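Local coordinates for teichoic acid biosynthesis protein F (Staphylococcus epidermidis, PDB 3L7I), which is a teichoic acid biosynthesis protein whose modelled part has the two-domain architecture of GT-B glycosyltransferase-like proteins, at residues A[633-641]-A[673-684]. Numbering follows the deposited sequence.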
loop_
_atom_site.group_PDB
_atom_site.type_symbol
_atom_site.label_atom_id
_atom_site.label_comp_id
_atom_site.label_asym_id
_atom_site.label_seq_id
_atom_site.Cartn_x
_atom_site.Cartn_y
_atom_site.Cartn_z
ATOM N N LEU A 633 49.870 4.792 -38.271
ATOM C CA LEU A 633 50.237 4.680 -39.684
ATOM C C LEU A 633 51.506 5.456 -40.064
ATOM O O LEU A 633 52.040 5.265 -41.167
ATOM C CB LEU A 633 49.060 5.069 -40.594
ATOM C CG LEU A 633 47.807 4.188 -40.491
ATOM C CD1 LEU A 633 46.546 4.863 -41.128
ATOM C CD2 LEU A 633 48.057 2.814 -41.068
ATOM N N LYS A 634 51.987 6.305 -39.146
ATOM C CA LYS A 634 53.185 7.139 -39.358
ATOM C C LYS A 634 53.048 7.976 -40.628
ATOM O O LYS A 634 53.938 8.017 -41.471
ATOM C CB LYS A 634 54.466 6.307 -39.406
ATOM C CG LYS A 634 54.655 5.381 -38.230
ATOM C CD LYS A 634 56.037 4.740 -38.222
ATOM C CE LYS A 634 56.005 3.368 -37.549
ATOM N NZ LYS A 634 57.375 2.783 -37.393
ATOM N N ARG A 635 51.904 8.628 -40.765
ATOM C CA ARG A 635 51.641 9.453 -41.918
ATOM C C ARG A 635 51.515 10.893 -41.440
ATOM O O ARG A 635 51.375 11.137 -40.248
ATOM C CB ARG A 635 50.372 8.964 -42.648
ATOM C CG ARG A 635 50.636 8.040 -43.823
ATOM C CD ARG A 635 50.209 6.609 -43.630
ATOM N NE ARG A 635 48.846 6.401 -44.105
ATOM C CZ ARG A 635 48.335 5.241 -44.537
ATOM N NH1 ARG A 635 47.060 5.202 -44.907
ATOM N NH2 ARG A 635 49.062 4.125 -44.594
ATOM N N PRO A 636 51.583 11.859 -42.367
ATOM C CA PRO A 636 51.497 13.279 -42.007
ATOM C C PRO A 636 50.144 13.652 -41.416
ATOM O O PRO A 636 49.119 13.288 -41.983
ATOM C CB PRO A 636 51.656 13.992 -43.354
ATOM C CG PRO A 636 52.289 13.004 -44.242
ATOM C CD PRO A 636 51.793 11.674 -43.811
ATOM N N GLN A 637 50.145 14.365 -40.298
ATOM C CA GLN A 637 48.920 14.963 -39.794
ATOM C C GLN A 637 49.098 16.479 -39.803
ATOM O O GLN A 637 50.227 16.967 -39.765
ATOM C CB GLN A 637 48.586 14.469 -38.387
ATOM C CG GLN A 637 48.727 12.975 -38.189
ATOM C CD GLN A 637 47.998 12.477 -36.949
ATOM O OE1 GLN A 637 47.027 13.093 -36.495
ATOM N NE2 GLN A 637 48.447 11.343 -36.407
ATOM N N PHE A 638 47.979 17.198 -39.895
ATOM C CA PHE A 638 47.928 18.655 -39.828
ATOM C C PHE A 638 46.910 19.044 -38.773
ATOM O O PHE A 638 46.013 18.255 -38.436
ATOM C CB PHE A 638 47.494 19.242 -41.167
ATOM C CG PHE A 638 48.497 19.055 -42.263
ATOM C CD1 PHE A 638 49.495 20.012 -42.489
ATOM C CD2 PHE A 638 48.460 17.926 -43.075
ATOM C CE1 PHE A 638 50.428 19.847 -43.507
ATOM C CE2 PHE A 638 49.394 17.768 -44.088
ATOM C CZ PHE A 638 50.372 18.725 -44.304
ATOM N N PHE A 639 47.031 20.263 -38.269
ATOM C CA PHE A 639 46.224 20.698 -37.146
ATOM C C PHE A 639 45.738 22.103 -37.360
ATOM O O PHE A 639 46.430 23.073 -37.084
ATOM C CB PHE A 639 47.014 20.536 -35.848
ATOM C CG PHE A 639 47.420 19.126 -35.614
ATOM C CD1 PHE A 639 46.508 18.211 -35.076
ATOM C CD2 PHE A 639 48.660 18.672 -36.034
ATOM C CE1 PHE A 639 46.849 16.877 -34.905
ATOM C CE2 PHE A 639 49.008 17.338 -35.869
ATOM C CZ PHE A 639 48.104 16.437 -35.295
ATOM N N PHE A 640 44.530 22.192 -37.882
ATOM C CA PHE A 640 43.939 23.452 -38.279
ATOM C C PHE A 640 43.205 24.093 -37.086
ATOM O O PHE A 640 41.979 24.177 -37.048
ATOM C CB PHE A 640 43.003 23.154 -39.433
ATOM C CG PHE A 640 42.280 24.327 -39.946
ATOM C CD1 PHE A 640 40.950 24.216 -40.309
ATOM C CD2 PHE A 640 42.916 25.540 -40.099
ATOM C CE1 PHE A 640 40.255 25.311 -40.818
ATOM C CE2 PHE A 640 42.228 26.642 -40.611
ATOM C CZ PHE A 640 40.895 26.529 -40.965
ATOM N N ALA A 641 43.976 24.530 -36.101
ATOM C CA ALA A 641 43.423 25.194 -34.928
ATOM C C ALA A 641 43.082 26.661 -35.210
ATOM O O ALA A 641 43.805 27.563 -34.808
ATOM C CB ALA A 641 44.395 25.088 -33.759
ATOM N N LEU A 673 48.079 25.820 -45.163
ATOM C CA LEU A 673 47.776 24.400 -45.134
ATOM C C LEU A 673 47.602 23.888 -46.566
ATOM O O LEU A 673 48.200 22.878 -46.951
ATOM C CB LEU A 673 46.491 24.178 -44.328
ATOM C CG LEU A 673 46.436 22.991 -43.371
ATOM C CD1 LEU A 673 45.002 22.768 -42.902
ATOM C CD2 LEU A 673 46.981 21.753 -44.049
ATOM N N ALA A 674 46.793 24.604 -47.353
ATOM C CA ALA A 674 46.552 24.260 -48.758
ATOM C C ALA A 674 47.863 24.129 -49.524
ATOM O O ALA A 674 48.124 23.115 -50.154
ATOM C CB ALA A 674 45.644 25.286 -49.423
ATOM N N LYS A 675 48.699 25.150 -49.460
ATOM C CA LYS A 675 49.954 25.113 -50.179
ATOM C C LYS A 675 50.783 23.909 -49.741
ATOM O O LYS A 675 51.353 23.211 -50.565
ATOM C CB LYS A 675 50.718 26.423 -49.970
ATOM C CG LYS A 675 49.988 27.676 -50.490
ATOM C CD LYS A 675 49.593 27.540 -51.970
ATOM C CE LYS A 675 49.159 28.878 -52.573
ATOM N NZ LYS A 675 48.831 28.761 -54.029
ATOM N N GLU A 676 50.826 23.660 -48.440
ATOM C CA GLU A 676 51.615 22.562 -47.882
ATOM C C GLU A 676 51.225 21.175 -48.436
ATOM O O GLU A 676 52.098 20.396 -48.834
ATOM C CB GLU A 676 51.506 22.581 -46.355
ATOM C CG GLU A 676 52.521 21.719 -45.632
ATOM C CD GLU A 676 53.758 22.485 -45.218
ATOM O OE1 GLU A 676 54.418 23.092 -46.099
ATOM O OE2 GLU A 676 54.072 22.472 -44.007
ATOM N N LEU A 677 49.921 20.877 -48.446
ATOM C CA LEU A 677 49.365 19.651 -49.054
ATOM C C LEU A 677 49.802 19.382 -50.520
ATOM O O LEU A 677 49.793 18.236 -50.991
ATOM C CB LEU A 677 47.832 19.690 -48.992
ATOM C CG LEU A 677 47.071 19.219 -47.742
ATOM C CD1 LEU A 677 47.970 18.981 -46.544
ATOM C CD2 LEU A 677 45.931 20.180 -47.360
ATOM N N LYS A 678 50.157 20.440 -51.245
ATOM C CA LYS A 678 50.519 20.304 -52.650
ATOM C C LYS A 678 51.489 19.140 -52.803
ATOM O O LYS A 678 51.358 18.318 -53.709
ATOM C CB LYS A 678 51.166 21.591 -53.157
ATOM C CG LYS A 678 50.810 21.948 -54.576
ATOM C CD LYS A 678 49.305 22.015 -54.738
ATOM C CE LYS A 678 48.918 23.171 -55.632
ATOM N NZ LYS A 678 49.289 24.436 -54.959
ATOM N N ASN A 679 52.449 19.074 -51.886
ATOM C CA ASN A 679 53.520 18.091 -51.932
ATOM C C ASN A 679 53.629 17.313 -50.620
ATOM O O ASN A 679 54.407 17.675 -49.727
ATOM C CB ASN A 679 54.839 18.795 -52.244
ATOM C CG ASN A 679 56.000 17.835 -52.349
ATOM O OD1 ASN A 679 55.832 16.626 -52.179
ATOM N ND2 ASN A 679 57.192 18.367 -52.629
ATOM N N LEU A 680 52.842 16.245 -50.506
ATOM C CA LEU A 680 52.834 15.443 -49.286
ATOM C C LEU A 680 54.228 14.936 -48.903
ATOM O O LEU A 680 54.630 15.039 -47.742
ATOM C CB LEU A 680 51.847 14.275 -49.383
ATOM C CG LEU A 680 50.467 14.506 -48.763
ATOM C CD1 LEU A 680 49.801 13.183 -48.442
ATOM C CD2 LEU A 680 50.571 15.357 -47.510
ATOM N N ASP A 681 54.963 14.400 -49.873
ATOM C CA ASP A 681 56.256 13.790 -49.584
ATOM C C ASP A 681 57.178 14.733 -48.827
ATOM O O ASP A 681 57.928 14.304 -47.950
ATOM C CB ASP A 681 56.944 13.321 -50.863
ATOM C CG ASP A 681 56.270 12.100 -51.483
ATOM O OD1 ASP A 681 55.512 11.390 -50.769
ATOM O OD2 ASP A 681 56.516 11.852 -52.690
ATOM N N LYS A 682 57.122 16.017 -49.168
ATOM C CA LYS A 682 57.969 17.004 -48.513
ATOM C C LYS A 682 57.563 17.182 -47.061
ATOM O O LYS A 682 58.400 17.455 -46.200
ATOM C CB LYS A 682 57.921 18.349 -49.235
ATOM C CG LYS A 682 58.807 19.418 -48.599
ATOM C CD LYS A 682 58.987 20.586 -49.530
ATOM C CE LYS A 682 59.328 20.083 -50.923
ATOM N NZ LYS A 682 59.538 21.212 -51.871
ATOM N N VAL A 683 56.273 17.034 -46.790
ATOM C CA VAL A 683 55.793 17.104 -45.418
ATOM C C VAL A 683 56.263 15.885 -44.617
ATOM O O VAL A 683 56.739 16.024 -43.486
ATOM C CB VAL A 683 54.270 17.218 -45.366
ATOM C CG1 VAL A 683 53.835 17.795 -44.021
ATOM C CG2 VAL A 683 53.793 18.085 -46.514
ATOM N N GLN A 684 56.133 14.697 -45.211
ATOM C CA GLN A 684 56.596 13.454 -44.590
ATOM C C GLN A 684 58.075 13.554 -44.176
ATOM O O GLN A 684 58.480 13.029 -43.145
ATOM C CB GLN A 684 56.374 12.282 -45.551
ATOM C CG GLN A 684 56.699 10.915 -44.990
ATOM C CD GLN A 684 55.545 10.315 -44.229
ATOM O OE1 GLN A 684 54.532 9.906 -44.812
ATOM N NE2 GLN A 684 55.691 10.244 -42.915
#
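The ring of Phe638 is packed against segment 673-684 by leucine and valine methyls and the aliphatic part of Glu676. Leu673 lays CD2 over one face in a CH-pi contact, 3.9 Å from the ring centroid and 30° off the normal, and Leu677 CD1 lies over the same face, though its exact spacing is doubtful. Glu676 meets the ring with its methylene: CG comes up at the edge, 3.5 Å from Phe638 CE1, while the carboxylate beyond it makes a weak hydrogen bond to Tyr667. Leu680 CD2 also approaches the edge, and Val683 comes from the opposite direction, with CG1 3.6 Å from Phe638 CZ. On the same side of the strand, Phe640 CB touches Leu673 CD1 at 4.0 Å.

Strand 637-640 belongs to the parallel sheet of the C-terminal Rossmann-like half of a GT-B fold, held by backbone bonds to strand 618-621 on one side and to Tyr667 on the other. Helix 673-677 runs alongside it nearly antiparallel, the axes of the two segments 169° apart and 10.8 Å at closest approach.

Where the chain enters the strand, Pro636 lies crosswise to Gln684, with Pro636 CD 3.4 Å from Gln684 OE1. Gln684 extends CG anti to its own N (chi1 -175°) and then bends at chi2, which brings NE2 within 3.2 Å of Lys634 O; this hydrogen bond is tilted from both the carbonyl and the amide planes. The same NE2 also hydrogen-bonds Gln688 OE1, its stronger partner. Farther out, Asn679 caps the helix carrying Val683 and Gln684 through a weak bond from Lys682 N to its OD1.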